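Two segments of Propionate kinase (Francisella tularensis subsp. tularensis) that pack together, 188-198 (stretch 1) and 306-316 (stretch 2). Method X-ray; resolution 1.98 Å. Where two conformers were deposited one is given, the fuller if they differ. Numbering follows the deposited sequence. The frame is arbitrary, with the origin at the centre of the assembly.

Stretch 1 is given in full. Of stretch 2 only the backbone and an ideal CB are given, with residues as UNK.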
# COMPACT_ATOMS: atom_id res chain seq x y z
N ILE A 188 -27.57 -13.34 -8.51
CA ILE A 188 -27.75 -12.94 -9.90
C ILE A 188 -26.89 -13.74 -10.88
O ILE A 188 -27.34 -14.05 -11.98
CB ILE A 188 -27.46 -11.41 -10.08
CG1 ILE A 188 -28.36 -10.57 -9.17
CG2 ILE A 188 -27.65 -10.99 -11.53
CD1 ILE A 188 -27.94 -9.11 -9.07
N LEU A 189 -25.67 -14.08 -10.47
CA LEU A 189 -24.63 -14.56 -11.39
C LEU A 189 -24.67 -16.05 -11.77
O LEU A 189 -24.98 -16.39 -12.92
CB LEU A 189 -23.25 -14.21 -10.85
CG LEU A 189 -22.81 -12.77 -11.08
CD1 LEU A 189 -21.66 -12.40 -10.16
CD2 LEU A 189 -22.41 -12.58 -12.53
N THR A 190 -24.32 -16.91 -10.82
CA THR A 190 -24.33 -18.35 -11.05
C THR A 190 -25.01 -19.09 -9.90
O THR A 190 -25.52 -18.47 -8.97
CB THR A 190 -22.90 -18.93 -11.18
OG1 THR A 190 -22.28 -18.96 -9.89
CG2 THR A 190 -22.06 -18.11 -12.16
N GLN A 191 -24.99 -20.42 -9.98
CA GLN A 191 -25.55 -21.27 -8.94
C GLN A 191 -24.76 -21.21 -7.63
O GLN A 191 -25.33 -21.35 -6.54
CB GLN A 191 -25.62 -22.71 -9.45
CG GLN A 191 -26.14 -23.73 -8.45
CD GLN A 191 -26.09 -25.15 -9.00
OE1 GLN A 191 -25.76 -25.36 -10.17
NE2 GLN A 191 -26.40 -26.12 -8.16
N GLN A 192 -23.44 -21.01 -7.73
CA GLN A 192 -22.56 -21.02 -6.56
C GLN A 192 -22.49 -19.64 -5.89
O GLN A 192 -23.09 -18.68 -6.37
CB GLN A 192 -21.15 -21.45 -6.97
CG GLN A 192 -21.05 -22.88 -7.51
CD GLN A 192 -21.68 -23.05 -8.89
OE1 GLN A 192 -22.58 -23.87 -9.08
NE2 GLN A 192 -21.20 -22.27 -9.85
N LYS A 193 -21.74 -19.55 -4.79
CA LYS A 193 -21.47 -18.24 -4.17
C LYS A 193 -20.61 -17.41 -5.12
O LYS A 193 -20.00 -17.95 -6.05
CB LYS A 193 -20.78 -18.39 -2.81
CG LYS A 193 -21.65 -19.03 -1.73
CD LYS A 193 -23.06 -18.47 -1.77
CE LYS A 193 -23.96 -19.13 -0.72
NZ LYS A 193 -25.41 -18.89 -1.02
N ALA A 194 -20.53 -16.11 -4.88
CA ALA A 194 -19.91 -15.21 -5.84
C ALA A 194 -18.39 -15.25 -5.84
O ALA A 194 -17.75 -15.39 -4.79
CB ALA A 194 -20.41 -13.78 -5.62
N ASN A 195 -17.81 -15.16 -7.03
CA ASN A 195 -16.39 -14.91 -7.17
C ASN A 195 -16.26 -13.54 -7.79
O ASN A 195 -16.26 -13.38 -9.02
CB ASN A 195 -15.73 -15.97 -8.06
CG ASN A 195 -15.79 -17.35 -7.45
OD1 ASN A 195 -15.27 -17.58 -6.36
ND2 ASN A 195 -16.44 -18.27 -8.14
N VAL A 196 -16.19 -12.53 -6.93
CA VAL A 196 -16.33 -11.16 -7.39
C VAL A 196 -15.34 -10.24 -6.71
O VAL A 196 -14.83 -10.53 -5.63
CB VAL A 196 -17.76 -10.62 -7.18
CG1 VAL A 196 -18.76 -11.32 -8.10
CG2 VAL A 196 -18.20 -10.73 -5.71
N ILE A 197 -15.06 -9.14 -7.39
CA ILE A 197 -14.33 -8.04 -6.78
C ILE A 197 -15.36 -6.95 -6.57
O ILE A 197 -16.06 -6.57 -7.50
CB ILE A 197 -13.23 -7.53 -7.71
CG1 ILE A 197 -12.17 -8.63 -7.89
CG2 ILE A 197 -12.61 -6.23 -7.16
CD1 ILE A 197 -11.20 -8.37 -9.05
N VAL A 198 -15.49 -6.48 -5.33
CA VAL A 198 -16.50 -5.48 -4.99
C VAL A 198 -15.81 -4.17 -4.64
O VAL A 198 -14.97 -4.10 -3.73
CB VAL A 198 -17.38 -5.94 -3.79
CG1 VAL A 198 -18.40 -4.84 -3.43
CG2 VAL A 198 -18.10 -7.27 -4.12
N UNK A 306 -4.72 -5.95 -9.16
CA UNK A 306 -3.94 -6.73 -8.20
C UNK A 306 -4.76 -7.91 -7.68
O UNK A 306 -4.20 -8.96 -7.37
CB UNK A 306 -3.48 -5.85 -7.04
N UNK A 307 -6.07 -7.73 -7.58
CA UNK A 307 -6.95 -8.81 -7.11
C UNK A 307 -7.25 -9.89 -8.15
O UNK A 307 -7.80 -10.94 -7.82
CB UNK A 307 -8.27 -8.21 -6.63
N UNK A 308 -6.92 -9.63 -9.41
CA UNK A 308 -7.11 -10.65 -10.44
C UNK A 308 -6.36 -11.95 -10.10
O UNK A 308 -6.76 -13.03 -10.54
CB UNK A 308 -6.64 -10.12 -11.80
N UNK A 309 -5.29 -11.87 -9.30
CA UNK A 309 -4.55 -13.09 -8.93
C UNK A 309 -5.41 -14.15 -8.26
O UNK A 309 -5.07 -15.34 -8.33
CB UNK A 309 -3.39 -12.73 -8.00
N UNK A 310 -6.49 -13.74 -7.59
CA UNK A 310 -7.29 -14.69 -6.81
C UNK A 310 -8.29 -15.51 -7.61
O UNK A 310 -8.97 -16.38 -7.05
CB UNK A 310 -8.05 -13.93 -5.72
N UNK A 311 -8.40 -15.25 -8.91
CA UNK A 311 -9.51 -15.81 -9.66
C UNK A 311 -9.10 -16.64 -10.87
O UNK A 311 -8.45 -16.13 -11.78
CB UNK A 311 -10.43 -14.68 -10.12
N UNK A 312 -9.50 -17.91 -10.87
CA UNK A 312 -9.41 -18.70 -12.08
C UNK A 312 -10.40 -18.11 -13.09
O UNK A 312 -10.08 -17.92 -14.26
CB UNK A 312 -9.70 -20.18 -11.80
N UNK A 313 -11.59 -17.81 -12.59
CA UNK A 313 -12.63 -17.19 -13.40
C UNK A 313 -13.32 -16.11 -12.58
O UNK A 313 -14.02 -16.40 -11.60
CB UNK A 313 -13.64 -18.23 -13.89
N UNK A 314 -13.13 -14.85 -12.97
CA UNK A 314 -13.81 -13.75 -12.29
C UNK A 314 -15.27 -13.69 -12.74
O UNK A 314 -15.53 -13.57 -13.93
CB UNK A 314 -13.11 -12.42 -12.57
N UNK A 315 -16.22 -13.75 -11.79
CA UNK A 315 -17.63 -13.66 -12.16
C UNK A 315 -18.01 -12.24 -12.56
O UNK A 315 -18.68 -12.03 -13.57
CB UNK A 315 -18.51 -14.13 -11.00
N UNK A 316 -17.60 -11.28 -11.74
CA UNK A 316 -17.88 -9.87 -12.02
C UNK A 316 -17.01 -8.93 -11.19
O UNK A 316 -16.56 -9.29 -10.10
CB UNK A 316 -19.36 -9.57 -11.76

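Stretch 2 leaves a helix and runs through a turn and then alongside Asn-195 to Ile-197, and the demands of stretch 1 alternate along the way. At 306, helical by its backbone angles, the CA-to-CB bond points sideways with nothing of stretch 1 within 5.5 Å of the ideal CB, so almost any residue compatible with a helix would serve; it is Ser-306.

Position 307 points toward stretch 1, its ideal CB 3.8 Å from CD1 of Ile-197. An apolar or aromatic side chain would suit this contact. Tyr-307 fills it: its CB lies 3.9 Å from Ile-197 CD1, and Ile-197 CG2 sits at the edge of its ring, near the ring plane.

Position 308 points away, so a long, flexible side chain would be suited to returning to Ile-197. Selenomethionine Met-308 does so, with all three chi angles in m and SE 3.9 Å from Ile-197 CD1. Positions 309 and 310 are out of reach and little constrained by stretch 1; they are Ile-309 and Tyr-310. The backbone turns here, with Tyr-310 N bonded to Tyr-307 O (3.1 Å).

At 311 the backbone angles are extended and CA-to-CB points toward stretch 1, yet no atom of stretch 1 lies within 5.5 Å of the ideal CB. A large apolar side chain is needed to span the gap, whether aromatic or long aliphatic. Phe-311 spans it, CE2 reaching 3.5 Å from Ile-197 CG1 and CE1 3.6 Å from the carbonyl carbon, C, of Asn-195.

Position 312 is out of reach and permissive; it is Asn-312. Position 313 points sideways into space that stretch 1 leaves open, where a polar or charged residue would be at ease. Lys-313 extends there with all four chi angles in t, while its carbonyl O accepts from a water (2.8 Å) that in turn accepts from Asn-195 ND2 (3.1 Å).

At 314 CA-to-CB points away, but a branched aliphatic chain could bend back. Leu-314 does, placing CD1 3.9 Å from Ile-197 CG1 and 3.7 Å from Asn-195 O.

Position 315 is the most demanding. Its ideal CB is only 3.1 Å from Asn-195 O, and the nearby Asn-195 N offers a donor, with Thr-190 OG1 farther off, at a distance a bridging water could span. A short side chain with an acceptor fits best: aspartate, or perhaps asparagine. Asp-315 accepts from Asn-195 N through OD2 (2.8 Å), while its own N donates to Asn-195 O (2.8 Å), so the two residues are joined by a reciprocal pair of bonds. One water links Asp-315 OD2 (2.5 Å) to Thr-190 OG1 (2.9 Å) and Lys-193 O (2.9 Å); the water at Lys-313 O also donates to Asp-315 OD1 (2.6 Å).

At 316 the ideal CB lies 4.0 Å from Leu-189 CD1 and 4.1 Å from Val-196 CG1, favouring a small apolar residue. Ala-316 touches both, and its carbonyl O accepts from Ile-197 N (3.1 Å).

Stretch 2, residues 306-316: SYMIYFNKLDA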
# COMPACT_ATOMS: atom_id res chain seq x y z
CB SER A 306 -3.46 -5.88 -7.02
OG SER A 306 -4.41 -5.83 -5.97
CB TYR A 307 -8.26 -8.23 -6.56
CG TYR A 307 -8.10 -7.48 -5.24
CD1 TYR A 307 -6.85 -7.36 -4.62
CD2 TYR A 307 -9.19 -6.87 -4.64
CE1 TYR A 307 -6.71 -6.66 -3.40
CE2 TYR A 307 -9.06 -6.17 -3.45
CZ TYR A 307 -7.83 -6.06 -2.83
OH TYR A 307 -7.75 -5.36 -1.64
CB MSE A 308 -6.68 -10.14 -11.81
CG MSE A 308 -7.49 -8.93 -12.29
SE MSE A 308 -9.41 -9.35 -12.43
CE MSE A 308 -9.36 -10.34 -14.12
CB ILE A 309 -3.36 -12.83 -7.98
CG1 ILE A 309 -3.86 -12.24 -6.66
CG2 ILE A 309 -2.31 -11.96 -8.63
CD1 ILE A 309 -2.79 -12.24 -5.57
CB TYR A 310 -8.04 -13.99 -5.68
CG TYR A 310 -7.14 -13.25 -4.72
CD1 TYR A 310 -6.23 -13.94 -3.92
CD2 TYR A 310 -7.19 -11.86 -4.63
CE1 TYR A 310 -5.39 -13.26 -3.05
CE2 TYR A 310 -6.35 -11.17 -3.77
CZ TYR A 310 -5.45 -11.88 -2.98
OH TYR A 310 -4.61 -11.21 -2.11
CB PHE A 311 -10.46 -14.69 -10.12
CG PHE A 311 -11.02 -13.88 -8.98
CD1 PHE A 311 -12.16 -14.32 -8.30
CD2 PHE A 311 -10.43 -12.69 -8.60
CE1 PHE A 311 -12.68 -13.59 -7.24
CE2 PHE A 311 -10.96 -11.94 -7.54
CZ PHE A 311 -12.09 -12.40 -6.87
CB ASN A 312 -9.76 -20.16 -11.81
CG ASN A 312 -9.71 -21.01 -13.06
OD1 ASN A 312 -8.65 -21.15 -13.68
ND2 ASN A 312 -10.85 -21.57 -13.44
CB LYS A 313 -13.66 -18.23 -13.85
CG LYS A 313 -14.84 -17.68 -14.65
CD LYS A 313 -15.76 -18.81 -15.08
CE LYS A 313 -17.07 -18.29 -15.66
NZ LYS A 313 -18.10 -19.38 -15.80
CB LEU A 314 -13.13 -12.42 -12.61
CG LEU A 314 -13.82 -11.18 -12.03
CD1 LEU A 314 -13.66 -11.17 -10.51
CD2 LEU A 314 -13.27 -9.88 -12.64
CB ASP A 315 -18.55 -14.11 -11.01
CG ASP A 315 -18.47 -15.60 -10.73
OD1 ASP A 315 -18.13 -16.37 -11.66
OD2 ASP A 315 -18.76 -15.99 -9.58
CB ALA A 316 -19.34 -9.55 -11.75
O HOH W 1 -19.65 -18.19 -8.96
O HOH W 2 -16.23 -18.09 -11.27
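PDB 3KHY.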